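Photosystem II stability/assembly factor HCF136, chloroplastic (PDB 5OJ3) probably acts early in photosystem II biogenesis, being required for assembly of an intermediate that contains D2 and cytochrome b559. Local coordinates at residues R289-L294 against S311-A316; W329-G334 against Y364-V369; N282-P287 against S315-I320; V226-A231 against T269-S274. All blocks are in the same frame, centred on the assembly; numbering follows the deposited sequence.

Interaction 1: R289-L294 against S311-A316; sequences RGNFFL and SRRISA
Arg-313 and Asn-291 lie side by side and point the same way at a joint between neighbouring blades of the seven-bladed beta-propeller, where the turn leading into strand 292-296 of one blade meets the start of strand 314-319 of the next. The Arg-313 chain bends about CB-CG (chi2 -92°), which lays its guanidinium along Asn-291, with the amide and guanidinium planes 65° apart. Asn-291 CG sits 3.6 Å above the Arg-313 guanidinium plane, offset toward its rim, and OD1 lies over the same face without being hydrogen-bonded to it. The edge of the guanidinium is used instead: NH1 of Arg-313 gives a weak hydrogen bond of 3.4 Å to the backbone O of Arg-289. Arg-308 brings another positive charge close to NE of Arg-313, and the backbone O of Arg-289 probably eases the local crowding of charge a little; Arg-308 NE itself gives a weak hydrogen bond to the backbone O of Asn-291.

The backbone makes the firmer link. Ile-314 N donates to Gly-290 O over 3.2 Å in an almost straight bond (177° at the hydrogen), meeting a lone pair in the carbonyl plane. Gly-290 also turns its CA toward Ile-314 O, 3.5 Å away, in a CA-H...O contact; a side chain at this position, where phi is positive, would run into that oxygen. Ile-314 also packs against Phe-293, its CD1 approaching the ring obliquely, with Ile-314 CD1 4.2 Å from Phe-293 CD1.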
loop_
_atom_site.group_PDB
_atom_site.type_symbol
_atom_site.label_atom_id
_atom_site.label_comp_id
_atom_site.label_asym_id
_atom_site.label_seq_id
_atom_site.Cartn_x
_atom_site.Cartn_y
_atom_site.Cartn_z
ATOM N N ARG A 289 13.137 -9.456 -3.440
ATOM C CA ARG A 289 13.083 -10.810 -3.974
ATOM C C ARG A 289 12.211 -11.738 -3.137
ATOM O O ARG A 289 12.261 -12.957 -3.328
ATOM C CB ARG A 289 14.500 -11.382 -4.082
ATOM C CG ARG A 289 15.364 -10.771 -5.186
ATOM C CD ARG A 289 15.251 -11.558 -6.484
ATOM N NE ARG A 289 15.912 -10.885 -7.601
ATOM C CZ ARG A 289 17.167 -11.110 -7.982
ATOM N NH1 ARG A 289 17.916 -11.993 -7.333
ATOM N NH2 ARG A 289 17.677 -10.448 -9.011
ATOM N N GLY A 290 11.415 -11.193 -2.219
ATOM C CA GLY A 290 10.371 -11.952 -1.557
ATOM C C GLY A 290 10.839 -13.043 -0.623
ATOM O O GLY A 290 10.036 -13.907 -0.260
ATOM N N ASN A 291 12.113 -13.038 -0.224
ATOM C CA ASN A 291 12.668 -14.172 0.511
ATOM C C ASN A 291 12.152 -14.225 1.944
ATOM O O ASN A 291 12.178 -15.288 2.576
ATOM C CB ASN A 291 14.192 -14.073 0.505
ATOM C CG ASN A 291 14.736 -13.670 -0.845
ATOM O OD1 ASN A 291 14.809 -14.480 -1.763
ATOM N ND2 ASN A 291 15.058 -12.392 -0.992
ATOM N N PHE A 292 11.689 -13.097 2.467
ATOM C CA PHE A 292 11.152 -12.981 3.815
ATOM C C PHE A 292 10.259 -11.745 3.820
ATOM O O PHE A 292 9.887 -11.234 2.759
ATOM C CB PHE A 292 12.283 -12.900 4.847
ATOM C CG PHE A 292 13.240 -11.771 4.604
ATOM C CD1 PHE A 292 14.296 -11.916 3.726
ATOM C CD2 PHE A 292 13.081 -10.558 5.252
ATOM C CE1 PHE A 292 15.165 -10.873 3.495
ATOM C CE2 PHE A 292 13.956 -9.516 5.023
ATOM C CZ PHE A 292 15.001 -9.678 4.144
ATOM N N PHE A 293 9.889 -11.271 5.005
ATOM C CA PHE A 293 9.241 -9.971 5.107
ATOM C C PHE A 293 9.739 -9.266 6.361
ATOM O O PHE A 293 10.373 -9.869 7.233
ATOM C CB PHE A 293 7.708 -10.095 5.070
ATOM C CG PHE A 293 7.113 -10.815 6.246
ATOM C CD1 PHE A 293 7.061 -12.198 6.274
ATOM C CD2 PHE A 293 6.563 -10.108 7.303
ATOM C CE1 PHE A 293 6.499 -12.864 7.349
ATOM C CE2 PHE A 293 5.999 -10.769 8.378
ATOM C CZ PHE A 293 5.967 -12.149 8.400
ATOM N N LEU A 294 9.446 -7.969 6.442
ATOM C CA LEU A 294 9.987 -7.104 7.479
ATOM C C LEU A 294 8.870 -6.287 8.107
ATOM O O LEU A 294 7.898 -5.916 7.440
ATOM C CB LEU A 294 11.062 -6.158 6.921
ATOM C CG LEU A 294 12.338 -6.788 6.364
ATOM C CD1 LEU A 294 12.813 -6.052 5.122
ATOM C CD2 LEU A 294 13.422 -6.798 7.428
ATOM N N SER A 311 6.970 -22.722 0.450
ATOM C CA SER A 311 7.919 -23.181 -0.546
ATOM C C SER A 311 8.370 -22.005 -1.401
ATOM O O SER A 311 9.562 -21.700 -1.514
ATOM C CB SER A 311 7.256 -24.233 -1.413
ATOM O OG SER A 311 5.954 -23.796 -1.801
ATOM N N ARG A 312 7.415 -21.362 -2.052
ATOM C CA ARG A 312 7.614 -20.262 -2.996
ATOM C C ARG A 312 7.876 -18.934 -2.282
ATOM O O ARG A 312 7.890 -18.855 -1.058
ATOM C CB ARG A 312 6.394 -20.135 -3.904
ATOM C CG ARG A 312 6.243 -21.385 -4.753
ATOM C CD ARG A 312 5.130 -21.240 -5.739
ATOM N NE ARG A 312 5.594 -21.707 -7.029
ATOM C CZ ARG A 312 6.455 -21.044 -7.796
ATOM N NH1 ARG A 312 6.956 -19.877 -7.412
ATOM N NH2 ARG A 312 6.849 -21.559 -8.937
ATOM N N ARG A 313 8.080 -17.877 -3.071
ATOM C CA ARG A 313 8.401 -16.555 -2.547
ATOM C C ARG A 313 7.153 -15.669 -2.516
ATOM O O ARG A 313 6.144 -15.936 -3.169
ATOM C CB ARG A 313 9.478 -15.871 -3.401
ATOM C CG ARG A 313 10.705 -16.720 -3.631
ATOM C CD ARG A 313 11.695 -16.387 -2.537
ATOM N NE ARG A 313 12.898 -17.211 -2.545
ATOM C CZ ARG A 313 14.031 -16.871 -3.149
ATOM N NH1 ARG A 313 14.117 -15.723 -3.808
ATOM N NH2 ARG A 313 15.083 -17.674 -3.085
ATOM N N ILE A 314 7.232 -14.613 -1.736
ATOM C CA ILE A 314 6.093 -13.751 -1.461
ATOM C C ILE A 314 6.064 -12.629 -2.492
ATOM O O ILE A 314 7.112 -12.121 -2.910
ATOM C CB ILE A 314 6.172 -13.210 -0.028
ATOM C CG1 ILE A 314 6.484 -14.337 0.954
ATOM C CG2 ILE A 314 4.857 -12.596 0.366
ATOM C CD1 ILE A 314 6.728 -13.844 2.373
ATOM N N SER A 315 4.860 -12.227 -2.905
ATOM C CA SER A 315 4.723 -11.129 -3.855
ATOM C C SER A 315 4.150 -9.866 -3.232
ATOM O O SER A 315 4.582 -8.765 -3.580
ATOM C CB SER A 315 3.825 -11.530 -5.020
ATOM O OG SER A 315 4.015 -12.900 -5.338
ATOM N N ALA A 316 3.198 -9.988 -2.316
ATOM C CA ALA A 316 2.531 -8.850 -1.705
ATOM C C ALA A 316 2.280 -9.145 -0.234
ATOM O O ALA A 316 2.320 -10.297 0.205
ATOM C CB ALA A 316 1.215 -8.524 -2.415
#

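Interaction 2: W329-G334 against Y364-V369; sequences WETIRG and YGILDV
The six-membered ring of Trp-329 lies against Val-369, whose CB stands over its centre, 4.0 Å from the Trp-329 ring centroid and only 12° off the normal, a CH-pi contact made face on. The two side chains slide past each other in opposite directions. At the far end of the indole, Asp-368 crosses at about a right angle, its carboxylate plane turned 45° from the ring, with OD2 3.5 Å from CZ2 of Trp-329. Two residues along, Thr-331 crosses Ile-366 in the same way: OG1 of Thr-331 is 3.4 Å from CG2 of Ile-366, while the threonine methyl lies beside the backbone O of Ile-366.

Strands 329-332 and 366-369 belong to adjacent blades of the beta-propeller and run nearly antiparallel, their axes 7.2 Å apart at the closest approach. No hydrogen bond spans the gap, so the interface is held by side chains meeting between two sheets. An alanine at Trp-329 would remove the ring face under Val-369 and would probably loosen the packing between these blades.

Behind the first shell, Ala-316 of the strand next to Trp-329 touches the indole, and Val-377 and Ala-379 back Val-369 from within its own blade. Asp-368 has CG anti to its backbone N; OD1 accepts a hydrogen bond from Ile-412 N, and OD2 is 2.7 Å from Val-369 N in a weak one. Together these two bonds probably hold the carboxylate beside the ring. Beyond the strands the loops draw together, Gly-334 C lying 4.0 Å from Tyr-364 O.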
loop_
_atom_site.group_PDB
_atom_site.type_symbol
_atom_site.label_atom_id
_atom_site.label_comp_id
_atom_site.label_asym_id
_atom_site.label_seq_id
_atom_site.Cartn_x
_atom_site.Cartn_y
_atom_site.Cartn_z
ATOM N N TRP A 329 -1.913 -10.438 5.962
ATOM C CA TRP A 329 -2.146 -11.242 4.773
ATOM C C TRP A 329 -0.892 -11.223 3.912
ATOM O O TRP A 329 -0.110 -10.269 3.941
ATOM C CB TRP A 329 -3.342 -10.728 3.962
ATOM C CG TRP A 329 -3.175 -9.330 3.440
ATOM C CD1 TRP A 329 -3.614 -8.179 4.026
ATOM C CD2 TRP A 329 -2.522 -8.935 2.225
ATOM N NE1 TRP A 329 -3.278 -7.095 3.252
ATOM C CE2 TRP A 329 -2.605 -7.532 2.142
ATOM C CE3 TRP A 329 -1.874 -9.634 1.199
ATOM C CZ2 TRP A 329 -2.066 -6.813 1.076
ATOM C CZ3 TRP A 329 -1.339 -8.918 0.144
ATOM C CH2 TRP A 329 -1.438 -7.523 0.090
ATOM N N GLU A 330 -0.702 -12.289 3.143
ATOM C CA GLU A 330 0.425 -12.377 2.231
ATOM C C GLU A 330 -0.043 -12.990 0.923
ATOM O O GLU A 330 -1.010 -13.758 0.886
ATOM C CB GLU A 330 1.581 -13.203 2.814
ATOM C CG GLU A 330 1.307 -14.692 2.911
ATOM C CD GLU A 330 2.460 -15.446 3.542
ATOM O OE1 GLU A 330 3.423 -14.790 3.993
ATOM O OE2 GLU A 330 2.402 -16.692 3.595
ATOM N N THR A 331 0.652 -12.635 -0.150
ATOM C CA THR A 331 0.397 -13.191 -1.466
ATOM C C THR A 331 1.652 -13.887 -1.957
ATOM O O THR A 331 2.728 -13.284 -1.996
ATOM C CB THR A 331 0.005 -12.098 -2.459
ATOM O OG1 THR A 331 -1.365 -11.727 -2.261
ATOM C CG2 THR A 331 0.210 -12.586 -3.882
ATOM N N ILE A 332 1.513 -15.138 -2.321
ATOM C CA ILE A 332 2.642 -15.935 -2.765
ATOM C C ILE A 332 2.630 -15.922 -4.288
ATOM O O ILE A 332 1.564 -15.833 -4.915
ATOM C CB ILE A 332 2.540 -17.361 -2.185
ATOM C CG1 ILE A 332 2.320 -17.340 -0.661
ATOM C CG2 ILE A 332 3.791 -18.123 -2.444
ATOM C CD1 ILE A 332 3.247 -16.419 0.128
ATOM N N ARG A 333 3.807 -16.007 -4.907
ATOM C CA ARG A 333 3.832 -16.020 -6.363
ATOM C C ARG A 333 3.183 -17.289 -6.897
ATOM O O ARG A 333 3.301 -18.369 -6.312
ATOM C CB ARG A 333 5.247 -15.826 -6.910
ATOM C CG ARG A 333 5.684 -14.390 -6.711
ATOM C CD ARG A 333 6.965 -13.934 -7.370
ATOM N NE ARG A 333 8.188 -14.384 -6.724
ATOM C CZ ARG A 333 9.321 -13.689 -6.760
ATOM N NH1 ARG A 333 9.354 -12.519 -7.379
ATOM N NH2 ARG A 333 10.408 -14.141 -6.157
ATOM N N GLY A 334 2.482 -17.139 -8.018
ATOM C CA GLY A 334 1.652 -18.197 -8.554
ATOM C C GLY A 334 0.310 -18.360 -7.874
ATOM O O GLY A 334 -0.321 -19.411 -8.025
ATOM N N TYR A 364 -2.631 -17.655 -11.926
ATOM C CA TYR A 364 -2.470 -16.213 -11.879
ATOM C C TYR A 364 -2.160 -15.751 -10.461
ATOM O O TYR A 364 -2.711 -16.264 -9.487
ATOM C CB TYR A 364 -3.742 -15.555 -12.399
ATOM C CG TYR A 364 -3.922 -15.762 -13.885
ATOM C CD1 TYR A 364 -3.175 -15.033 -14.799
ATOM C CD2 TYR A 364 -4.820 -16.705 -14.373
ATOM C CE1 TYR A 364 -3.326 -15.225 -16.156
ATOM C CE2 TYR A 364 -4.978 -16.903 -15.733
ATOM C CZ TYR A 364 -4.228 -16.157 -16.618
ATOM O OH TYR A 364 -4.369 -16.337 -17.974
ATOM N N GLY A 365 -1.254 -14.790 -10.347
ATOM C CA GLY A 365 -0.838 -14.296 -9.052
ATOM C C GLY A 365 -1.753 -13.208 -8.520
ATOM O O GLY A 365 -2.309 -12.411 -9.270
ATOM N N ILE A 366 -1.911 -13.190 -7.199
ATOM C CA ILE A 366 -2.679 -12.141 -6.542
ATOM C C ILE A 366 -1.827 -10.880 -6.524
ATOM O O ILE A 366 -0.600 -10.947 -6.382
ATOM C CB ILE A 366 -3.082 -12.559 -5.115
ATOM C CG1 ILE A 366 -3.794 -13.917 -5.108
ATOM C CG2 ILE A 366 -3.970 -11.493 -4.473
ATOM C CD1 ILE A 366 -5.092 -13.939 -5.870
ATOM N N LEU A 367 -2.461 -9.724 -6.706
ATOM C CA LEU A 367 -1.726 -8.468 -6.727
ATOM C C LEU A 367 -2.008 -7.570 -5.534
ATOM O O LEU A 367 -1.121 -6.815 -5.132
ATOM C CB LEU A 367 -2.026 -7.702 -8.023
ATOM C CG LEU A 367 -1.721 -8.499 -9.296
ATOM C CD1 LEU A 367 -2.354 -7.864 -10.523
ATOM C CD2 LEU A 367 -0.220 -8.659 -9.491
ATOM N N ASP A 368 -3.205 -7.636 -4.954
ATOM C CA ASP A 368 -3.507 -6.910 -3.725
ATOM C C ASP A 368 -4.791 -7.464 -3.121
ATOM O O ASP A 368 -5.671 -7.954 -3.840
ATOM C CB ASP A 368 -3.639 -5.401 -3.968
ATOM C CG ASP A 368 -3.983 -4.635 -2.701
ATOM O OD1 ASP A 368 -4.689 -3.609 -2.791
ATOM O OD2 ASP A 368 -3.551 -5.063 -1.610
ATOM N N VAL A 369 -4.887 -7.373 -1.796
ATOM C CA VAL A 369 -6.024 -7.871 -1.031
ATOM C C VAL A 369 -6.492 -6.762 -0.096
ATOM O O VAL A 369 -5.672 -6.077 0.525
ATOM C CB VAL A 369 -5.654 -9.139 -0.231
ATOM C CG1 VAL A 369 -6.762 -9.507 0.747
ATOM C CG2 VAL A 369 -5.355 -10.294 -1.174
#

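Interaction 3: N282-P287 against S315-I320; sequences NYIAIP and SAIGFI
From Ile-284 the side chain projects directly at strand 315-319. Its CB already touches the Phe-319 ring, 3.5 Å from CZ of Phe-319. There the chain forks. CG2, in the crowded position between backbone N and carbonyl carbon, goes to the phenylalanine and lies 3.4 Å from CE1 of Phe-319, approaching the ring obliquely; the same Ile-284 CG2 is 4.0 Å from CA of Gly-318.

Strands 283-287 and 315-319 belong to consecutive blades of the beta-propeller, running antiparallel (171°) with axes 6.6 Å apart at the closest, and no hydrogen bond crosses between them. The contact is thus a buried apolar interface between two sheets.

On the other branch, CG1 is anti to the backbone N (chi1 -166°) and the chain stays extended at chi2 (161°). This carries CG1 of Ile-284 to 4.2 Å from CD1 of Ile-317 and the tip, CD1 of Ile-284, to 3.7 Å from CD1 of Ile-317, the two isoleucines crossing at about a right angle. Phe-293 and Ile-328 also touch both residues. Ile-317 in turn uses its CG2 against CB of Ile-286, 4.1 Å away.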
loop_
_atom_site.group_PDB
_atom_site.type_symbol
_atom_site.label_atom_id
_atom_site.label_comp_id
_atom_site.label_asym_id
_atom_site.label_seq_id
_atom_site.Cartn_x
_atom_site.Cartn_y
_atom_site.Cartn_z
ATOM N N ASN A 282 2.495 0.890 12.920
ATOM C CA ASN A 282 3.354 -0.227 12.562
ATOM C C ASN A 282 3.569 -0.249 11.054
ATOM O O ASN A 282 2.687 0.116 10.273
ATOM C CB ASN A 282 2.752 -1.557 13.014
ATOM C CG ASN A 282 2.651 -1.675 14.519
ATOM O OD1 ASN A 282 3.301 -0.941 15.258
ATOM N ND2 ASN A 282 1.830 -2.608 14.982
ATOM N N TYR A 283 4.765 -0.659 10.647
ATOM C CA TYR A 283 5.094 -0.803 9.237
ATOM C C TYR A 283 5.320 -2.268 8.893
ATOM O O TYR A 283 5.834 -3.043 9.704
ATOM C CB TYR A 283 6.351 -0.005 8.880
ATOM C CG TYR A 283 6.158 1.488 8.782
ATOM C CD1 TYR A 283 5.568 2.064 7.666
ATOM C CD2 TYR A 283 6.569 2.323 9.809
ATOM C CE1 TYR A 283 5.396 3.432 7.580
ATOM C CE2 TYR A 283 6.399 3.688 9.735
ATOM C CZ TYR A 283 5.824 4.241 8.616
ATOM O OH TYR A 283 5.654 5.607 8.541
ATOM N N ILE A 284 4.939 -2.638 7.675
ATOM C CA ILE A 284 5.257 -3.951 7.130
ATOM C C ILE A 284 5.718 -3.757 5.694
ATOM O O ILE A 284 5.210 -2.888 4.974
ATOM C CB ILE A 284 4.069 -4.934 7.210
ATOM C CG1 ILE A 284 4.550 -6.362 6.955
ATOM C CG2 ILE A 284 2.986 -4.576 6.208
ATOM C CD1 ILE A 284 3.591 -7.418 7.441
ATOM N N ALA A 285 6.696 -4.554 5.285
ATOM C CA ALA A 285 7.315 -4.401 3.979
ATOM C C ALA A 285 7.914 -5.742 3.589
ATOM O O ALA A 285 7.900 -6.702 4.365
ATOM C CB ALA A 285 8.375 -3.297 3.990
ATOM N N ILE A 286 8.444 -5.800 2.374
ATOM C CA ILE A 286 8.969 -7.054 1.854
ATOM C C ILE A 286 10.250 -6.750 1.086
ATOM O O ILE A 286 10.346 -5.703 0.429
ATOM C CB ILE A 286 7.916 -7.769 0.993
ATOM C CG1 ILE A 286 8.187 -9.259 0.938
ATOM C CG2 ILE A 286 7.881 -7.231 -0.429
ATOM C CD1 ILE A 286 7.071 -9.971 0.310
ATOM N N PRO A 287 11.269 -7.599 1.171
ATOM C CA PRO A 287 12.443 -7.420 0.313
ATOM C C PRO A 287 12.100 -7.622 -1.154
ATOM O O PRO A 287 11.097 -8.245 -1.512
ATOM C CB PRO A 287 13.414 -8.496 0.809
ATOM C CG PRO A 287 12.570 -9.472 1.562
ATOM C CD PRO A 287 11.475 -8.657 2.170
ATOM N N SER A 315 4.860 -12.227 -2.905
ATOM C CA SER A 315 4.723 -11.129 -3.855
ATOM C C SER A 315 4.150 -9.866 -3.232
ATOM O O SER A 315 4.582 -8.765 -3.580
ATOM C CB SER A 315 3.825 -11.530 -5.020
ATOM O OG SER A 315 4.015 -12.900 -5.338
ATOM N N ALA A 316 3.198 -9.988 -2.316
ATOM C CA ALA A 316 2.531 -8.850 -1.705
ATOM C C ALA A 316 2.280 -9.145 -0.234
ATOM O O ALA A 316 2.320 -10.297 0.205
ATOM C CB ALA A 316 1.215 -8.524 -2.415
ATOM N N ILE A 317 2.066 -8.078 0.536
ATOM C CA ILE A 317 1.861 -8.223 1.970
ATOM C C ILE A 317 1.234 -6.947 2.524
ATOM O O ILE A 317 1.417 -5.854 1.972
ATOM C CB ILE A 317 3.183 -8.569 2.681
ATOM C CG1 ILE A 317 2.930 -9.000 4.128
ATOM C CG2 ILE A 317 4.166 -7.403 2.618
ATOM C CD1 ILE A 317 4.031 -9.862 4.721
ATOM N N GLY A 318 0.485 -7.083 3.612
ATOM C CA GLY A 318 -0.178 -5.951 4.236
ATOM C C GLY A 318 -0.921 -6.402 5.473
ATOM O O GLY A 318 -0.907 -7.583 5.841
ATOM N N PHE A 319 -1.594 -5.443 6.106
ATOM C CA PHE A 319 -2.358 -5.699 7.319
ATOM C C PHE A 319 -3.838 -5.878 6.999
ATOM O O PHE A 319 -4.363 -5.277 6.060
ATOM C CB PHE A 319 -2.193 -4.560 8.334
ATOM C CG PHE A 319 -0.780 -4.364 8.814
ATOM C CD1 PHE A 319 -0.009 -3.298 8.373
ATOM C CD2 PHE A 319 -0.214 -5.278 9.689
ATOM C CE1 PHE A 319 1.292 -3.131 8.827
ATOM C CE2 PHE A 319 1.082 -5.117 10.142
ATOM C CZ PHE A 319 1.837 -4.045 9.710
ATOM N N ILE A 320 -4.506 -6.716 7.793
ATOM C CA ILE A 320 -5.940 -6.940 7.628
ATOM C C ILE A 320 -6.693 -5.697 8.086
ATOM O O ILE A 320 -6.644 -5.323 9.267
ATOM C CB ILE A 320 -6.398 -8.187 8.393
ATOM C CG1 ILE A 320 -6.064 -9.452 7.599
ATOM C CG2 ILE A 320 -7.893 -8.131 8.684
ATOM C CD1 ILE A 320 -5.873 -10.682 8.456
#

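Interaction 4: V226-A231 against T269-S274; sequences VTSSGA and TGSIVS
Ser-228 has its OG swung some 30° short of anti to its backbone N (chi1 148°), and Ser-271 sets its own OG beside the backbone N (chi1 -61°), so that Ser-228 points its OG end-on at Ser-271 OG, which is met from the side of its CB-OG bond. Ile-272 takes the crowded first torsion (72°) with an extended second one, which sends CD1 toward the turn. These groups join two blades of the beta-propeller: a type I beta turn, Thr-227 to Gly-230, links the strands 222-227 and 232-235 of one blade, and residues 269-271 lead into strand 272-273 of the next.

Two hydrogen bonds converge on Ser-228. Ser-271 OG donates to Ser-228 OG over 3.0 Å, and Ile-272 N donates to Ser-228 O, also at 3.0 Å, from within the carbonyl plane. Ser-271 CA adds a CA-H...O contact of 3.3 Å to that same Ser-228 O, so one carbonyl receives both. An alanine in place of Ser-228 would lose the hydroxyl bond to Ser-271 and would probably leave the loop less firmly tied.

The turn is braced from within. Gly-230 N bonds to Thr-227 O at 2.8 Å, and Thr-227 OG1, whose stronger partner is the backbone O of Pro-209, also receives weak bonds from Ser-229 N and Ala-231 N. Trp-303 NE1 reaches the carbonyl of Gly-230. Gly-270 centres an inverse gamma turn just before the contact. At the turn's last residue, Ile-272 CD1 lies 3.5 Å from Gly-230 CA.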
loop_
_atom_site.group_PDB
_atom_site.type_symbol
_atom_site.label_atom_id
_atom_site.label_comp_id
_atom_site.label_asym_id
_atom_site.label_seq_id
_atom_site.Cartn_x
_atom_site.Cartn_y
_atom_site.Cartn_z
ATOM N N VAL A 226 8.713 6.836 4.211
ATOM C CA VAL A 226 9.473 5.597 4.119
ATOM C C VAL A 226 10.124 5.547 2.746
ATOM O O VAL A 226 9.488 5.869 1.737
ATOM C CB VAL A 226 8.580 4.362 4.348
ATOM C CG1 VAL A 226 9.414 3.091 4.363
ATOM C CG2 VAL A 226 7.821 4.520 5.637
ATOM N N THR A 227 11.391 5.151 2.708
ATOM C CA THR A 227 12.160 5.157 1.475
ATOM C C THR A 227 12.430 3.736 0.998
ATOM O O THR A 227 12.285 2.763 1.744
ATOM C CB THR A 227 13.487 5.901 1.657
ATOM O OG1 THR A 227 14.425 5.051 2.325
ATOM C CG2 THR A 227 13.281 7.165 2.475
ATOM N N SER A 228 12.825 3.640 -0.276
ATOM C CA SER A 228 13.205 2.359 -0.864
ATOM C C SER A 228 14.207 1.603 0.001
ATOM O O SER A 228 14.202 0.367 0.025
ATOM C CB SER A 228 13.770 2.588 -2.262
ATOM O OG SER A 228 14.767 1.630 -2.573
ATOM N N SER A 229 15.072 2.325 0.718
ATOM C CA SER A 229 16.073 1.715 1.585
ATOM C C SER A 229 15.491 1.161 2.878
ATOM O O SER A 229 16.211 0.484 3.618
ATOM C CB SER A 229 17.159 2.741 1.910
ATOM O OG SER A 229 17.951 2.329 3.010
ATOM N N GLY A 230 14.218 1.418 3.166
ATOM C CA GLY A 230 13.645 1.062 4.444
ATOM C C GLY A 230 13.778 2.125 5.510
ATOM O O GLY A 230 13.274 1.930 6.623
ATOM N N ALA A 231 14.442 3.236 5.206
ATOM C CA ALA A 231 14.580 4.315 6.170
ATOM C C ALA A 231 13.235 4.985 6.407
ATOM O O ALA A 231 12.450 5.192 5.477
ATOM C CB ALA A 231 15.602 5.337 5.676
ATOM N N THR A 269 19.501 -7.825 -2.290
ATOM C CA THR A 269 19.320 -6.571 -3.006
ATOM C C THR A 269 18.687 -5.563 -2.058
ATOM O O THR A 269 17.615 -5.817 -1.500
ATOM C CB THR A 269 18.445 -6.779 -4.239
ATOM O OG1 THR A 269 17.130 -7.176 -3.833
ATOM C CG2 THR A 269 19.040 -7.855 -5.135
ATOM N N GLY A 270 19.338 -4.419 -1.880
ATOM C CA GLY A 270 18.999 -3.570 -0.758
ATOM C C GLY A 270 17.851 -2.599 -0.940
ATOM O O GLY A 270 17.971 -1.425 -0.579
ATOM N N SER A 271 16.728 -3.071 -1.479
ATOM C CA SER A 271 15.513 -2.274 -1.510
ATOM C C SER A 271 14.334 -3.125 -1.058
ATOM O O SER A 271 14.389 -4.358 -1.059
ATOM C CB SER A 271 15.242 -1.715 -2.914
ATOM O OG SER A 271 16.294 -0.865 -3.338
ATOM N N ILE A 272 13.256 -2.441 -0.676
ATOM C CA ILE A 272 12.052 -3.084 -0.171
ATOM C C ILE A 272 10.871 -2.715 -1.062
ATOM O O ILE A 272 10.910 -1.745 -1.824
ATOM C CB ILE A 272 11.775 -2.726 1.304
ATOM C CG1 ILE A 272 11.305 -1.277 1.429
ATOM C CG2 ILE A 272 13.007 -2.995 2.161
ATOM C CD1 ILE A 272 11.117 -0.817 2.859
ATOM N N VAL A 273 9.802 -3.505 -0.946
ATOM C CA VAL A 273 8.646 -3.413 -1.830
ATOM C C VAL A 273 7.400 -3.549 -0.961
ATOM O O VAL A 273 7.430 -4.153 0.113
ATOM C CB VAL A 273 8.697 -4.498 -2.944
ATOM C CG1 VAL A 273 7.369 -4.632 -3.692
ATOM C CG2 VAL A 273 9.849 -4.229 -3.913
ATOM N N SER A 274 6.296 -2.964 -1.433
ATOM C CA SER A 274 4.964 -3.207 -0.876
ATOM C C SER A 274 4.911 -2.841 0.608
ATOM O O SER A 274 4.569 -3.653 1.472
ATOM C CB SER A 274 4.537 -4.661 -1.096
ATOM O OG SER A 274 3.363 -4.964 -0.363
#

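In the fold
Along the chain, interaction 4 closes first, bringing 269-274 back to the turn at 226-231 after strands 232-235 and 243-244 and two short helices. Strand 272-273 then pairs with 283-287, where interaction 3 opens; it ends on 315-320. Interaction 1, opening at 289-294 and ending at 311-316, falls within that span, and the two share Ser-315 and Ala-316. Both join the blade of strands 283-287 and 292-296 to strand 314-319 of the next. Interaction 2 follows in series: strand 328-332 pairs with 314-319 and meets 364-369. Four consecutive blades are thereby tied across three interfaces.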